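Local coordinates for cell division protein FtsZ 1 (Methanocaldococcus jannaschii, PDB 1W58) that binds GTP, probably hydrolyses it, and is thought to polymerise in a GTP-dependent manner into the contractile ring at the future division site, at residues Gly99-Gly104 with Thr135-Ala140; Cys129-Gly134 with Ala156-Pro161; Ile190-Leu195 with Lys209-Val214. All coordinates share one frame; numbering follows the deposited sequence.

Contact 1. Residues Gly99-Gly104 with Thr135-Ala140; sequences GNPKIG and TGTGSA. With G2P (phosphomethylphosphonic acid guanylate ester), chain B.
Gly104, at the end of the first turn of one helix, lies against Thr135 and Gly138 of another so closely that the alpha carbons of Gly104 and Thr135 are 4.2 Å apart. Gly104 and Gly138, bare of side chains, let the helices approach this closely, and Gly138 CA makes a CA-H...O contact with Pro101 O at 3.4 Å. The Pro101 ring brings CG loosely up to the methyl of Thr137.

Ser139 meets the other segment through CB, which rests 3.9 Å from Gly104 O. Its OG serves its own helix: set between the backbone N and the carbonyl carbon (chi1 72°), it turns back to donate to Thr135 O at 2.6 Å. Ser139 N reaches the same oxygen from the other face of its carbonyl plane, so two donors grip it.

The helix start that presses on Gly104 also holds phosphate: Thr135 OG1 donates to O3G of the nucleotide analogue at 2.8 Å, and Gly136 N to O1B, also at 2.8 Å. Gly99 N holds O1G from the other segment. Thr135 and Gly136 belong to the glycine-rich tubulin/FtsZ signature motif, Gly99 to a separate phosphate-binding loop with Ala97 and Gly98. Helix 101-110 thus packs on the phosphate-binding start of helix 135-149, with strand 65-70 touching Thr135 and Ser139 and helix 167-181 reaching Pro101 and Ala140.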
loop_
_atom_site.group_PDB
_atom_site.type_symbol
_atom_site.label_atom_id
_atom_site.label_comp_id
_atom_site.label_asym_id
_atom_site.label_seq_id
_atom_site.Cartn_x
_atom_site.Cartn_y
_atom_site.Cartn_z
ATOM N N GLY A 99 2.257 -27.646 7.781
ATOM C CA GLY A 99 0.942 -27.695 8.396
ATOM C C GLY A 99 0.580 -26.559 9.345
ATOM O O GLY A 99 -0.398 -26.673 10.062
ATOM N N ASN A 100 1.325 -25.455 9.342
ATOM C CA ASN A 100 1.047 -24.335 10.251
ATOM C C ASN A 100 0.379 -23.154 9.535
ATOM O O ASN A 100 1.029 -22.459 8.757
ATOM C CB ASN A 100 2.357 -23.861 10.894
ATOM C CG ASN A 100 2.135 -22.802 11.978
ATOM O OD1 ASN A 100 1.115 -22.111 12.001
ATOM N ND2 ASN A 100 3.107 -22.668 12.868
ATOM N N PRO A 101 -0.916 -22.899 9.805
ATOM C CA PRO A 101 -1.667 -21.797 9.175
ATOM C C PRO A 101 -1.035 -20.402 9.288
ATOM O O PRO A 101 -1.073 -19.618 8.326
ATOM C CB PRO A 101 -3.032 -21.860 9.872
ATOM C CG PRO A 101 -3.188 -23.325 10.159
ATOM C CD PRO A 101 -1.798 -23.668 10.705
ATOM N N LYS A 102 -0.455 -20.097 10.453
ATOM C CA LYS A 102 0.176 -18.806 10.682
ATOM C C LYS A 102 1.361 -18.597 9.778
ATOM O O LYS A 102 1.657 -17.479 9.400
ATOM C CB LYS A 102 0.607 -18.671 12.139
ATOM C CG LYS A 102 -0.573 -18.687 13.100
ATOM C CD LYS A 102 -0.157 -18.418 14.550
ATOM C CE LYS A 102 0.349 -19.676 15.266
ATOM N NZ LYS A 102 0.694 -19.407 16.711
ATOM N N ILE A 103 2.052 -19.668 9.426
ATOM C CA ILE A 103 3.188 -19.539 8.538
ATOM C C ILE A 103 2.652 -19.276 7.120
ATOM O O ILE A 103 3.155 -18.409 6.407
ATOM C CB ILE A 103 4.027 -20.827 8.531
ATOM C CG1 ILE A 103 4.547 -21.126 9.931
ATOM C CG2 ILE A 103 5.155 -20.713 7.532
ATOM C CD1 ILE A 103 5.746 -20.319 10.320
ATOM N N GLY A 104 1.638 -20.029 6.709
ATOM C CA GLY A 104 1.079 -19.829 5.377
ATOM C C GLY A 104 0.599 -18.404 5.159
ATOM O O GLY A 104 0.786 -17.829 4.088
ATOM N N THR A 135 -0.290 -24.025 4.143
ATOM C CA THR A 135 -0.223 -23.070 3.047
ATOM C C THR A 135 -1.587 -22.615 2.517
ATOM O O THR A 135 -1.832 -21.415 2.363
ATOM C CB THR A 135 0.636 -23.633 1.900
ATOM O OG1 THR A 135 1.944 -23.910 2.401
ATOM C CG2 THR A 135 0.810 -22.624 0.782
ATOM N N GLY A 136 -2.471 -23.559 2.232
ATOM C CA GLY A 136 -3.786 -23.209 1.729
ATOM C C GLY A 136 -4.649 -22.485 2.752
ATOM O O GLY A 136 -5.232 -21.447 2.450
ATOM N N THR A 137 -4.725 -23.033 3.958
ATOM C CA THR A 137 -5.523 -22.472 5.037
ATOM C C THR A 137 -5.095 -21.072 5.413
ATOM O O THR A 137 -5.924 -20.236 5.758
ATOM C CB THR A 137 -5.386 -23.289 6.315
ATOM O OG1 THR A 137 -5.494 -24.674 6.006
ATOM C CG2 THR A 137 -6.454 -22.898 7.308
ATOM N N GLY A 138 -3.787 -20.848 5.396
ATOM C CA GLY A 138 -3.260 -19.552 5.751
ATOM C C GLY A 138 -3.252 -18.538 4.622
ATOM O O GLY A 138 -3.594 -17.385 4.861
ATOM N N SER A 139 -2.884 -18.947 3.404
ATOM C CA SER A 139 -2.829 -18.011 2.280
ATOM C C SER A 139 -4.148 -17.682 1.539
ATOM O O SER A 139 -4.275 -16.601 0.948
ATOM C CB SER A 139 -1.784 -18.478 1.262
ATOM O OG SER A 139 -2.225 -19.619 0.545
ATOM N N ALA A 140 -5.117 -18.596 1.551
ATOM C CA ALA A 140 -6.393 -18.348 0.869
ATOM C C ALA A 140 -7.073 -17.018 1.275
ATOM O O ALA A 140 -7.480 -16.256 0.409
ATOM C CB ALA A 140 -7.352 -19.518 1.088
HETATM P PG G2P B . 1.602 -27.411 3.976
HETATM O O1G G2P B . 1.915 -27.048 5.357
HETATM O O2G G2P B . 2.005 -28.787 3.712
HETATM O O3G G2P B . 2.478 -26.593 2.996
HETATM O O3B G2P B . 0.019 -27.075 3.698
HETATM P PB G2P B . -0.853 -27.345 2.312
HETATM O O1B G2P B . -1.786 -26.238 2.086
HETATM O O2B G2P B . -0.136 -27.663 1.105
HETATM C C3A G2P B . -1.889 -28.715 2.765
HETATM P PA G2P B . -2.300 -29.833 1.427
HETATM O O1A G2P B . -2.550 -29.160 0.136
HETATM O O2A G2P B . -1.452 -31.030 1.386
HETATM O "O5'" G2P B . -3.747 -30.135 1.988
HETATM C "C5'" G2P B . -4.044 -30.722 3.223
HETATM C "C4'" G2P B . -5.574 -30.960 3.287
HETATM O "O4'" G2P B . -6.175 -30.912 1.940
HETATM C "C3'" G2P B . -5.846 -32.344 3.887
HETATM O "O3'" G2P B . -6.268 -32.145 5.242
HETATM C "C2'" G2P B . -6.890 -32.960 2.946
HETATM O "O2'" G2P B . -8.198 -32.848 3.458
HETATM C "C1'" G2P B . -6.796 -32.191 1.626
HETATM N N9 G2P B . -5.959 -32.916 0.614
HETATM C C8 G2P B . -4.640 -33.351 0.704
HETATM N N7 G2P B . -4.172 -33.947 -0.342
HETATM C C5 G2P B . -5.245 -33.937 -1.245
HETATM C C6 G2P B . -5.359 -34.454 -2.606
HETATM O O6 G2P B . -4.504 -35.040 -3.294
HETATM N N1 G2P B . -6.637 -34.226 -3.153
HETATM C C2 G2P B . -7.690 -33.584 -2.506
HETATM N N2 G2P B . -8.850 -33.447 -3.174
HETATM N N3 G2P B . -7.579 -33.103 -1.245
HETATM C C4 G2P B . -6.353 -33.305 -0.667
#

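Contact 2. Residues Cys129-Gly134 with Ala156-Pro161; sequences CGLGGG and AVVTLP. With G2P (phosphomethylphosphonic acid guanylate ester), chain B.
Gly130 pairs with Thr159 in parallel register, their alpha carbons 4.9 Å apart; Leu131 N donates to Thr159 O at 3.0 Å, and the return bond, from Thr159 N to Cys129 O, is weak. Past this pair, segment 129-134 leaves the sheet and turns into a glycine run that follows the nucleotide.

On one face of the sheet Cys129 SG lies 3.9 Å from Val158 CG1. Leu131, whose CG stands beside its backbone N (chi1 -62°), slants across Val158 and sets CD1 against CG2 of that valine at 3.8 Å, with the CD1 of Leu160 slightly farther away. On the opposite face Thr159 OG1 sits over Gly130, 3.4 Å from its CA. A water bonds to that hydroxyl, donates to Leu131 O and also meets the ribose O2' of the nucleotide, 2.9 Å away, linking Thr159 and the loop residue Leu131 to the sugar. Pro161 lies beside the ribose: its CD packs on Leu131 O, while CB lies 3.5 Å from the ribose O2'.

Gly130, Gly132, Gly133 and Gly134 run close along the nucleotide, with Gly133 CA 3.7 Å from C3A, the methylene carbon between the alpha and beta phosphorus, and Gly134 N donates to O3B of the triphosphate chain. The two strands are the ends of a beta-alpha-beta unit in the Rossmann-like GTPase domain, with helix 135-149 between them. Strand 186-191 bonds to the far edge of strand 153-160; helix 167-181 covers Leu131 and Leu160, and helix 204-227 covers Val157 and Thr159.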
loop_
_atom_site.group_PDB
_atom_site.type_symbol
_atom_site.label_atom_id
_atom_site.label_comp_id
_atom_site.label_asym_id
_atom_site.label_seq_id
_atom_site.Cartn_x
_atom_site.Cartn_y
_atom_site.Cartn_z
ATOM N N CYS A 129 -8.517 -24.469 -2.715
ATOM C CA CYS A 129 -7.529 -25.217 -1.933
ATOM C C CYS A 129 -8.260 -26.212 -1.022
ATOM O O CYS A 129 -9.484 -26.156 -0.883
ATOM C CB CYS A 129 -6.734 -24.278 -1.030
ATOM S SG CYS A 129 -7.676 -23.679 0.398
ATOM N N GLY A 130 -7.508 -27.119 -0.401
ATOM C CA GLY A 130 -8.115 -28.044 0.539
ATOM C C GLY A 130 -7.719 -27.436 1.869
ATOM O O GLY A 130 -6.545 -27.223 2.082
ATOM N N LEU A 131 -8.656 -27.108 2.748
ATOM C CA LEU A 131 -8.250 -26.498 4.016
ATOM C C LEU A 131 -7.818 -27.596 4.969
ATOM O O LEU A 131 -8.311 -28.727 4.878
ATOM C CB LEU A 131 -9.409 -25.684 4.638
ATOM C CG LEU A 131 -9.960 -24.480 3.847
ATOM C CD1 LEU A 131 -11.273 -23.967 4.449
ATOM C CD2 LEU A 131 -8.936 -23.377 3.825
ATOM N N GLY A 132 -6.909 -27.267 5.883
ATOM C CA GLY A 132 -6.442 -28.254 6.843
ATOM C C GLY A 132 -4.950 -28.192 7.105
ATOM O O GLY A 132 -4.494 -28.458 8.211
ATOM N N GLY A 133 -4.186 -27.864 6.070
ATOM C CA GLY A 133 -2.750 -27.754 6.209
ATOM C C GLY A 133 -2.325 -26.325 6.517
ATOM O O GLY A 133 -3.118 -25.522 7.013
ATOM N N GLY A 134 -1.084 -25.990 6.183
ATOM C CA GLY A 134 -0.584 -24.670 6.484
ATOM C C GLY A 134 -0.591 -23.634 5.383
ATOM O O GLY A 134 -0.890 -22.471 5.670
ATOM N N ALA A 156 -14.565 -18.373 -3.540
ATOM C CA ALA A 156 -13.729 -19.449 -3.035
ATOM C C ALA A 156 -14.485 -20.773 -3.119
ATOM O O ALA A 156 -15.694 -20.823 -2.836
ATOM C CB ALA A 156 -13.359 -19.170 -1.572
ATOM N N VAL A 157 -13.774 -21.827 -3.526
ATOM C CA VAL A 157 -14.309 -23.197 -3.594
ATOM C C VAL A 157 -13.230 -24.052 -2.878
ATOM O O VAL A 157 -12.147 -24.328 -3.429
ATOM C CB VAL A 157 -14.481 -23.688 -5.053
ATOM C CG1 VAL A 157 -15.107 -25.086 -5.060
ATOM C CG2 VAL A 157 -15.364 -22.714 -5.849
ATOM N N VAL A 158 -13.542 -24.448 -1.649
ATOM C CA VAL A 158 -12.641 -25.202 -0.789
ATOM C C VAL A 158 -13.285 -26.430 -0.116
ATOM O O VAL A 158 -14.525 -26.522 -0.004
ATOM C CB VAL A 158 -12.127 -24.297 0.352
ATOM C CG1 VAL A 158 -11.450 -23.066 -0.223
ATOM C CG2 VAL A 158 -13.297 -23.875 1.231
ATOM N N THR A 159 -12.439 -27.351 0.352
ATOM C CA THR A 159 -12.918 -28.548 1.038
ATOM C C THR A 159 -12.506 -28.559 2.507
ATOM O O THR A 159 -11.512 -27.944 2.912
ATOM C CB THR A 159 -12.384 -29.885 0.396
ATOM O OG1 THR A 159 -10.952 -29.886 0.394
ATOM C CG2 THR A 159 -12.879 -30.070 -1.033
ATOM N N LEU A 160 -13.305 -29.245 3.307
ATOM C CA LEU A 160 -13.025 -29.429 4.724
ATOM C C LEU A 160 -12.418 -30.846 4.731
ATOM O O LEU A 160 -12.848 -31.682 3.948
ATOM C CB LEU A 160 -14.332 -29.385 5.504
ATOM C CG LEU A 160 -14.581 -28.192 6.421
ATOM C CD1 LEU A 160 -13.881 -26.937 5.922
ATOM C CD2 LEU A 160 -16.086 -28.008 6.524
ATOM N N PRO A 161 -11.427 -31.135 5.603
ATOM C CA PRO A 161 -10.806 -32.476 5.635
ATOM C C PRO A 161 -11.695 -33.634 6.109
ATOM O O PRO A 161 -12.742 -33.413 6.742
ATOM C CB PRO A 161 -9.622 -32.270 6.570
ATOM C CG PRO A 161 -10.226 -31.351 7.625
ATOM C CD PRO A 161 -10.966 -30.321 6.750
HETATM P PG G2P B . 1.602 -27.411 3.976
HETATM O O1G G2P B . 1.915 -27.048 5.357
HETATM O O2G G2P B . 2.005 -28.787 3.712
HETATM O O3G G2P B . 2.478 -26.593 2.996
HETATM O O3B G2P B . 0.019 -27.075 3.698
HETATM P PB G2P B . -0.853 -27.345 2.312
HETATM O O1B G2P B . -1.786 -26.238 2.086
HETATM O O2B G2P B . -0.136 -27.663 1.105
HETATM C C3A G2P B . -1.889 -28.715 2.765
HETATM P PA G2P B . -2.300 -29.833 1.427
HETATM O O1A G2P B . -2.550 -29.160 0.136
HETATM O O2A G2P B . -1.452 -31.030 1.386
HETATM O "O5'" G2P B . -3.747 -30.135 1.988
HETATM C "C5'" G2P B . -4.044 -30.722 3.223
HETATM C "C4'" G2P B . -5.574 -30.960 3.287
HETATM O "O4'" G2P B . -6.175 -30.912 1.940
HETATM C "C3'" G2P B . -5.846 -32.344 3.887
HETATM O "O3'" G2P B . -6.268 -32.145 5.242
HETATM C "C2'" G2P B . -6.890 -32.960 2.946
HETATM O "O2'" G2P B . -8.198 -32.848 3.458
HETATM C "C1'" G2P B . -6.796 -32.191 1.626
HETATM N N9 G2P B . -5.959 -32.916 0.614
HETATM C C8 G2P B . -4.640 -33.351 0.704
HETATM N N7 G2P B . -4.172 -33.947 -0.342
HETATM C C5 G2P B . -5.245 -33.937 -1.245
HETATM C C6 G2P B . -5.359 -34.454 -2.606
HETATM O O6 G2P B . -4.504 -35.040 -3.294
HETATM N N1 G2P B . -6.637 -34.226 -3.153
HETATM C C2 G2P B . -7.690 -33.584 -2.506
HETATM N N2 G2P B . -8.850 -33.447 -3.174
HETATM N N3 G2P B . -7.579 -33.103 -1.245
HETATM C C4 G2P B . -6.353 -33.305 -0.667
HETATM O O HOH W 1 -9.569 -30.361 2.908
#

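Contact 3. Residues Ile190-Leu195 with Lys209-Val214; sequences IPNEKL and KVADEV. With G2P (phosphomethylphosphonic acid guanylate ester), chain B.
Leu195 and Val210 lie alongside one another with their side chains running in opposite directions, CG of the leucine 4.1 Å from CG1 of the valine. The two branches of Leu195 then part over the helix: CD2 settles on Ala211, 3.7 Å from its CB, while CD1 leans more distantly toward CG2 of Val214. One leucine thereby spans three residues of the helical surface.

Ile190 and Val214 pass each other in the same opposed manner one helical turn further on. The CG2 branch of Ile190 meets CG1 of Val214 at 3.9 Å. In Val214 this methyl lies anti to the backbone N (chi1 174°), which carries it out toward the strand. Asn192, sitting where strand 186-191 gives way to a short 3-10 turn, brings the nitrogen side of its amide nearest to the helix, with ND2 3.5 Å from CB of Ala211 and OD1 farther off. Thr159 and Phe162 touch Asn192 from the neighbouring strand and the loop that follows it.

The helix is 204-227, the long central helix that in FtsZ and tubulin runs between the GTPase and C-terminal domains, and here it receives the last strand of the parallel sheet. Its Ala211 also faces the nucleotide: CB lies 3.5 Å from N2 of the guanine, at the same distance as from the Asn192 amide.

Asp212, next along, points its CB away from the strand segment and gives its carboxylate to the base. A single oxygen, OD1, accepts from both N1 and N2 of the guanine, each at 2.7 Å and with similarly bent N-H...O angles of about 143°, a pairing that suits guanine, whose N1-H and 2-amino group lie side by side. The other oxygen, OD2, has a weak hydrogen bond from Asn51.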
loop_
_atom_site.group_PDB
_atom_site.type_symbol
_atom_site.label_atom_id
_atom_site.label_comp_id
_atom_site.label_asym_id
_atom_site.label_seq_id
_atom_site.Cartn_x
_atom_site.Cartn_y
_atom_site.Cartn_z
ATOM N N ILE A 190 -17.147 -27.617 0.472
ATOM C CA ILE A 190 -17.419 -29.027 0.177
ATOM C C ILE A 190 -16.836 -29.824 1.364
ATOM O O ILE A 190 -15.622 -29.895 1.527
ATOM C CB ILE A 190 -16.630 -29.555 -1.033
ATOM C CG1 ILE A 190 -16.538 -28.513 -2.145
ATOM C CG2 ILE A 190 -17.235 -30.862 -1.485
ATOM C CD1 ILE A 190 -17.661 -28.501 -3.069
ATOM N N PRO A 191 -17.677 -30.424 2.209
ATOM C CA PRO A 191 -17.123 -31.192 3.337
ATOM C C PRO A 191 -16.772 -32.615 2.864
ATOM O O PRO A 191 -17.678 -33.426 2.690
ATOM C CB PRO A 191 -18.268 -31.221 4.350
ATOM C CG PRO A 191 -19.359 -30.339 3.746
ATOM C CD PRO A 191 -19.142 -30.395 2.268
ATOM N N ASN A 192 -15.482 -32.910 2.661
ATOM C CA ASN A 192 -15.037 -34.227 2.181
ATOM C C ASN A 192 -15.655 -35.419 2.922
ATOM O O ASN A 192 -15.843 -36.474 2.336
ATOM C CB ASN A 192 -13.516 -34.360 2.273
ATOM C CG ASN A 192 -12.778 -33.712 1.104
ATOM O OD1 ASN A 192 -11.574 -33.519 1.175
ATOM N ND2 ASN A 192 -13.481 -33.398 0.034
ATOM N N GLU A 193 -15.962 -35.259 4.203
ATOM C CA GLU A 193 -16.533 -36.363 4.959
ATOM C C GLU A 193 -17.859 -36.879 4.403
ATOM O O GLU A 193 -18.174 -38.054 4.590
ATOM C CB GLU A 193 -16.720 -35.974 6.427
ATOM C CG GLU A 193 -17.091 -37.130 7.364
ATOM C CD GLU A 193 -16.014 -38.227 7.451
ATOM O OE1 GLU A 193 -14.843 -37.974 7.102
ATOM O OE2 GLU A 193 -16.340 -39.349 7.887
ATOM N N LYS A 194 -18.630 -36.019 3.730
ATOM C CA LYS A 194 -19.907 -36.431 3.174
ATOM C C LYS A 194 -19.703 -37.365 2.005
ATOM O O LYS A 194 -20.623 -38.067 1.614
ATOM C CB LYS A 194 -20.732 -35.237 2.672
ATOM C CG LYS A 194 -20.943 -34.123 3.652
ATOM C CD LYS A 194 -21.388 -34.611 5.010
ATOM C CE LYS A 194 -22.831 -35.043 5.043
ATOM N NZ LYS A 194 -23.250 -35.247 6.469
ATOM N N LEU A 195 -18.514 -37.349 1.419
ATOM C CA LEU A 195 -18.230 -38.208 0.277
ATOM C C LEU A 195 -18.467 -39.691 0.589
ATOM O O LEU A 195 -18.693 -40.493 -0.318
ATOM C CB LEU A 195 -16.789 -37.983 -0.199
ATOM C CG LEU A 195 -16.562 -36.925 -1.296
ATOM C CD1 LEU A 195 -17.616 -35.844 -1.201
ATOM C CD2 LEU A 195 -15.145 -36.331 -1.179
ATOM N N LYS A 209 -9.226 -39.267 -4.395
ATOM C CA LYS A 209 -9.400 -39.314 -5.841
ATOM C C LYS A 209 -10.821 -38.848 -6.146
ATOM O O LYS A 209 -11.070 -38.162 -7.141
ATOM C CB LYS A 209 -9.182 -40.734 -6.357
ATOM C CG LYS A 209 -7.753 -41.231 -6.205
ATOM C CD LYS A 209 -6.807 -40.519 -7.143
ATOM C CE LYS A 209 -5.416 -41.109 -7.024
ATOM N NZ LYS A 209 -5.426 -42.605 -7.204
ATOM N N VAL A 210 -11.749 -39.225 -5.272
ATOM C CA VAL A 210 -13.145 -38.834 -5.417
ATOM C C VAL A 210 -13.223 -37.330 -5.148
ATOM O O VAL A 210 -13.832 -36.578 -5.916
ATOM C CB VAL A 210 -14.044 -39.569 -4.400
ATOM C CG1 VAL A 210 -15.484 -39.146 -4.584
ATOM C CG2 VAL A 210 -13.906 -41.070 -4.579
ATOM N N ALA A 211 -12.595 -36.902 -4.054
ATOM C CA ALA A 211 -12.587 -35.497 -3.695
ATOM C C ALA A 211 -11.997 -34.676 -4.834
ATOM O O ALA A 211 -12.435 -33.564 -5.076
ATOM C CB ALA A 211 -11.798 -35.271 -2.411
ATOM N N ASP A 212 -11.007 -35.213 -5.536
ATOM C CA ASP A 212 -10.428 -34.476 -6.644
ATOM C C ASP A 212 -11.508 -34.258 -7.692
ATOM O O ASP A 212 -11.701 -33.141 -8.187
ATOM C CB ASP A 212 -9.277 -35.249 -7.287
ATOM C CG ASP A 212 -7.995 -35.149 -6.505
ATOM O OD1 ASP A 212 -7.963 -34.420 -5.499
ATOM O OD2 ASP A 212 -7.011 -35.793 -6.900
ATOM N N GLU A 213 -12.214 -35.336 -8.025
ATOM C CA GLU A 213 -13.263 -35.287 -9.032
ATOM C C GLU A 213 -14.305 -34.226 -8.715
ATOM O O GLU A 213 -14.644 -33.398 -9.568
ATOM C CB GLU A 213 -13.931 -36.657 -9.145
ATOM C CG GLU A 213 -14.015 -37.171 -10.564
ATOM C CD GLU A 213 -12.700 -37.011 -11.303
ATOM O OE1 GLU A 213 -11.655 -37.415 -10.745
ATOM O OE2 GLU A 213 -12.715 -36.480 -12.439
ATOM N N VAL A 214 -14.815 -34.269 -7.488
ATOM C CA VAL A 214 -15.810 -33.314 -7.036
ATOM C C VAL A 214 -15.302 -31.880 -7.194
ATOM O O VAL A 214 -15.986 -31.037 -7.782
ATOM C CB VAL A 214 -16.198 -33.576 -5.567
ATOM C CG1 VAL A 214 -17.135 -32.492 -5.062
ATOM C CG2 VAL A 214 -16.864 -34.933 -5.454
HETATM P PG G2P B . 1.602 -27.411 3.976
HETATM O O1G G2P B . 1.915 -27.048 5.357
HETATM O O2G G2P B . 2.005 -28.787 3.712
HETATM O O3G G2P B . 2.478 -26.593 2.996
HETATM O O3B G2P B . 0.019 -27.075 3.698
HETATM P PB G2P B . -0.853 -27.345 2.312
HETATM O O1B G2P B . -1.786 -26.238 2.086
HETATM O O2B G2P B . -0.136 -27.663 1.105
HETATM C C3A G2P B . -1.889 -28.715 2.765
HETATM P PA G2P B . -2.300 -29.833 1.427
HETATM O O1A G2P B . -2.550 -29.160 0.136
HETATM O O2A G2P B . -1.452 -31.030 1.386
HETATM O "O5'" G2P B . -3.747 -30.135 1.988
HETATM C "C5'" G2P B . -4.044 -30.722 3.223
HETATM C "C4'" G2P B . -5.574 -30.960 3.287
HETATM O "O4'" G2P B . -6.175 -30.912 1.940
HETATM C "C3'" G2P B . -5.846 -32.344 3.887
HETATM O "O3'" G2P B . -6.268 -32.145 5.242
HETATM C "C2'" G2P B . -6.890 -32.960 2.946
HETATM O "O2'" G2P B . -8.198 -32.848 3.458
HETATM C "C1'" G2P B . -6.796 -32.191 1.626
HETATM N N9 G2P B . -5.959 -32.916 0.614
HETATM C C8 G2P B . -4.640 -33.351 0.704
HETATM N N7 G2P B . -4.172 -33.947 -0.342
HETATM C C5 G2P B . -5.245 -33.937 -1.245
HETATM C C6 G2P B . -5.359 -34.454 -2.606
HETATM O O6 G2P B . -4.504 -35.040 -3.294
HETATM N N1 G2P B . -6.637 -34.226 -3.153
HETATM C C2 G2P B . -7.690 -33.584 -2.506
HETATM N N2 G2P B . -8.850 -33.447 -3.174
HETATM N N3 G2P B . -7.579 -33.103 -1.245
HETATM C C4 G2P B . -6.353 -33.305 -0.667
#

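Overall arrangement
The three contacts follow the nucleotide from its gamma phosphate to its base: contact 1 binds the beta and gamma phosphates, contact 2 borders the ribose and the triphosphate chain, and contact 3 reads the guanine. Contacts 1 and 2 have centres about 10 Å apart and interlock, with Thr137 OG1 of the first probably hydrogen-bonded to Gly132 N of the second at 3.0 Å. Contacts 2 and 3, with centres about 11 Å apart, share the parallel sheet, where Ile190 N probably bonds to Val158 O at 2.9 Å. Contacts 1 and 3 do not touch; about 12 Å separates their nearest atoms, and the bound nucleotide reaches both.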